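Local coordinates for protein glycosyl transferase family 8 (Streptococcus pneumoniae, PDB 5GVV) that transfers galactose from UDP-galactose to the terminal glucose of the already glycosylated serine-rich repeat protein PsrP, the third step of its O-glycosylation, at residues K25-C28 / R29-H33. Residues are numbered along the deposited sequence; the frame is centred on the assembly and turned at random.
Sequences KSLC and RHNSH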
ATOM      1  N   LYS A  25     -11.327  -0.363  -6.482  1.00 10.40           N
ATOM      2  CA  LYS A  25     -11.444   0.909  -7.201  1.00 10.39           C
ATOM      3  C   LYS A  25     -11.931   0.711  -8.636  1.00 10.22           C
ATOM      4  O   LYS A  25     -12.807   1.442  -9.103  1.00 10.17           O
ATOM      5  CB  LYS A  25     -10.114   1.670  -7.198  1.00  9.94           C
ATOM      6  CG  LYS A  25      -9.895   2.498  -5.941  1.00 13.54           C
ATOM      7  CD  LYS A  25      -8.814   3.564  -6.118  1.00 14.18           C
ATOM      8  CE  LYS A  25      -7.418   2.979  -6.089  1.00 16.78           C
ATOM      9  NZ  LYS A  25      -6.379   4.027  -5.802  1.00 11.30           N
ATOM     10  N   SER A  26     -11.372  -0.275  -9.331  1.00  8.55           N
ATOM     11  CA  SER A  26     -11.763  -0.528 -10.719  1.00 12.38           C
ATOM     12  C   SER A  26     -13.222  -0.979 -10.791  1.00 11.39           C
ATOM     13  O   SER A  26     -13.963  -0.554 -11.679  1.00 14.59           O
ATOM     14  CB  SER A  26     -10.830  -1.549 -11.378  1.00  9.86           C
ATOM     15  OG  SER A  26     -10.940  -2.837 -10.797  1.00 12.03           O
ATOM     16  N   LEU A  27     -13.635  -1.816  -9.840  1.00 10.96           N
ATOM     17  CA  LEU A  27     -15.026  -2.269  -9.738  1.00 13.69           C
ATOM     18  C   LEU A  27     -15.995  -1.104  -9.502  1.00 13.44           C
ATOM     19  O   LEU A  27     -17.026  -0.993 -10.181  1.00 14.62           O
ATOM     20  CB  LEU A  27     -15.161  -3.310  -8.618  1.00 11.96           C
ATOM     21  CG  LEU A  27     -16.553  -3.840  -8.256  1.00 10.48           C
ATOM     22  CD1 LEU A  27     -17.181  -4.587  -9.419  1.00 11.39           C
ATOM     23  CD2 LEU A  27     -16.492  -4.730  -7.035  1.00  9.03           C
ATOM     24  N   CYS A  28     -15.658  -0.236  -8.550  1.00 12.17           N
ATOM     25  CA  CYS A  28     -16.533   0.874  -8.167  1.00 12.91           C
ATOM     26  C   CYS A  28     -16.542   1.977  -9.218  1.00 12.86           C
ATOM     27  O   CYS A  28     -17.510   2.729  -9.333  1.00 12.16           O
ATOM     28  CB  CYS A  28     -16.102   1.453  -6.814  1.00 12.03           C
ATOM     29  SG  CYS A  28     -16.301   0.319  -5.430  1.00 15.70           S
ATOM     30  N   ARG A  29     -15.449   2.085  -9.968  1.00 11.95           N
ATOM     31  CA  ARG A  29     -15.358   3.044 -11.058  1.00 12.32           C
ATOM     32  C   ARG A  29     -16.485   2.837 -12.075  1.00 14.65           C
ATOM     33  O   ARG A  29     -17.032   3.804 -12.618  1.00 16.14           O
ATOM     34  CB  ARG A  29     -14.000   2.902 -11.746  1.00 16.17           C
ATOM     35  CG  ARG A  29     -13.839   3.727 -13.013  1.00 20.04           C
ATOM     36  CD  ARG A  29     -13.994   5.216 -12.738  1.00 21.23           C
ATOM     37  NE  ARG A  29     -13.680   6.009 -13.922  1.00 22.25           N
ATOM     38  CZ  ARG A  29     -14.576   6.378 -14.833  1.00 26.99           C
ATOM     39  NH1 ARG A  29     -15.850   6.036 -14.704  1.00 29.73           N
ATOM     40  NH2 ARG A  29     -14.198   7.095 -15.880  1.00 37.37           N
ATOM     41  N   HIS A  30     -16.852   1.578 -12.307  1.00 11.18           N
ATOM     42  CA  HIS A  30     -17.769   1.252 -13.393  1.00 16.25           C
ATOM     43  C   HIS A  30     -19.098   0.655 -12.926  1.00 16.14           C
ATOM     44  O   HIS A  30     -19.985   0.408 -13.743  1.00 15.75           O
ATOM     45  CB  HIS A  30     -17.090   0.295 -14.377  1.00 14.39           C
ATOM     46  CG  HIS A  30     -15.836   0.844 -14.986  1.00 15.95           C
ATOM     47  ND1 HIS A  30     -15.844   1.815 -15.964  1.00 17.42           N
ATOM     48  CD2 HIS A  30     -14.533   0.556 -14.753  1.00 14.76           C
ATOM     49  CE1 HIS A  30     -14.603   2.102 -16.308  1.00 17.17           C
ATOM     50  NE2 HIS A  30     -13.786   1.353 -15.588  1.00 16.10           N
ATOM     51  N   ASN A  31     -19.231   0.430 -11.618  1.00 15.60           N
ATOM     52  CA  ASN A  31     -20.427  -0.192 -11.060  1.00 12.94           C
ATOM     53  C   ASN A  31     -20.818   0.424  -9.716  1.00 16.01           C
ATOM     54  O   ASN A  31     -20.011   0.460  -8.783  1.00 12.64           O
ATOM     55  CB  ASN A  31     -20.219  -1.703 -10.887  1.00 12.36           C
ATOM     56  CG  ASN A  31     -19.856  -2.403 -12.188  1.00 18.63           C
ATOM     57  OD1 ASN A  31     -20.716  -2.981 -12.863  1.00 14.77           O
ATOM     58  ND2 ASN A  31     -18.576  -2.356 -12.544  1.00 14.68           N
ATOM     59  N   SER A  32     -22.051   0.914  -9.617  1.00 16.38           N
ATOM     60  CA  SER A  32     -22.553   1.475  -8.363  1.00 15.64           C
ATOM     61  C   SER A  32     -23.426   0.464  -7.621  1.00 16.92           C
ATOM     62  O   SER A  32     -23.629  -0.659  -8.095  1.00 15.10           O
ATOM     63  CB  SER A  32     -23.345   2.756  -8.629  1.00 16.22           C
ATOM     64  OG  SER A  32     -24.407   2.528  -9.543  1.00 17.26           O
ATOM     65  N   HIS A  33     -23.929   0.868  -6.455  1.00 19.32           N
ATOM     66  CA  HIS A  33     -24.815   0.038  -5.639  1.00 16.11           C
ATOM     67  C   HIS A  33     -24.237  -1.339  -5.339  1.00 17.67           C
ATOM     68  O   HIS A  33     -24.868  -2.366  -5.616  1.00 17.22           O
ATOM     69  CB  HIS A  33     -26.187  -0.100  -6.303  1.00 20.64           C
ATOM     70  CG  HIS A  33     -26.895   1.204  -6.500  1.00 20.91           C
ATOM     71  ND1 HIS A  33     -26.607   2.057  -7.543  1.00 21.05           N
ATOM     72  CD2 HIS A  33     -27.878   1.800  -5.785  1.00 22.86           C
ATOM     73  CE1 HIS A  33     -27.383   3.123  -7.464  1.00 23.06           C
ATOM     74  NE2 HIS A  33     -28.160   2.995  -6.403  1.00 21.20           N
TER
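The carbonyl oxygen of L27 is where the end of helix 17-30 is tied down. N31 ND2 donates to L27 O at 3.1 Å, along one of the oxygen's lone pairs, without leaving the plane of the carbonyl, and the acceptor lies almost in the plane of the N31 amide. The same oxygen takes a weak bond from the backbone, H30 N to L27 O at 3.3 Å. N31 CG stands beside its own backbone N (chi1 -58°), which turns the amide back toward the L27 carbonyl, where ND2 also passes L27 CD1 at 4.1 Å; the two side chains cross at about a right angle. The other hydrogen of the N31 amide goes to G113 O, while OD1 accepts from L115 N, and these bonds fix which way round the amide sits.

Just before this, the i to i+4 bond of the helix is still made: R29 N donates to K25 O at 2.9 Å. The H30 imidazole swings back along the helix and presents its edge to the preceding turn, CD2 lying 3.3 Å from S26 O near the ring plane. R29 CG rests 3.5 Å above one face of that ring, near the ring's margin rather than its centre, and H30 NE2 is held by Y250 OH. On the inner side, L27 packs against V8 and F10 of strand 6-11 and I36 of strand 34-40.

This is the helix-to-strand turn of the first beta-alpha-beta unit in the GT-A, Rossmann-like domain, with the side chain of S26 about 12 Å from the bound UDP. As the backbone leaves the helix, a side-chain amide supplies a donor to a buried helical carbonyl and at the same time pairs with the loop at 113-115, so a single asparagine joins helix end to neighbouring loop.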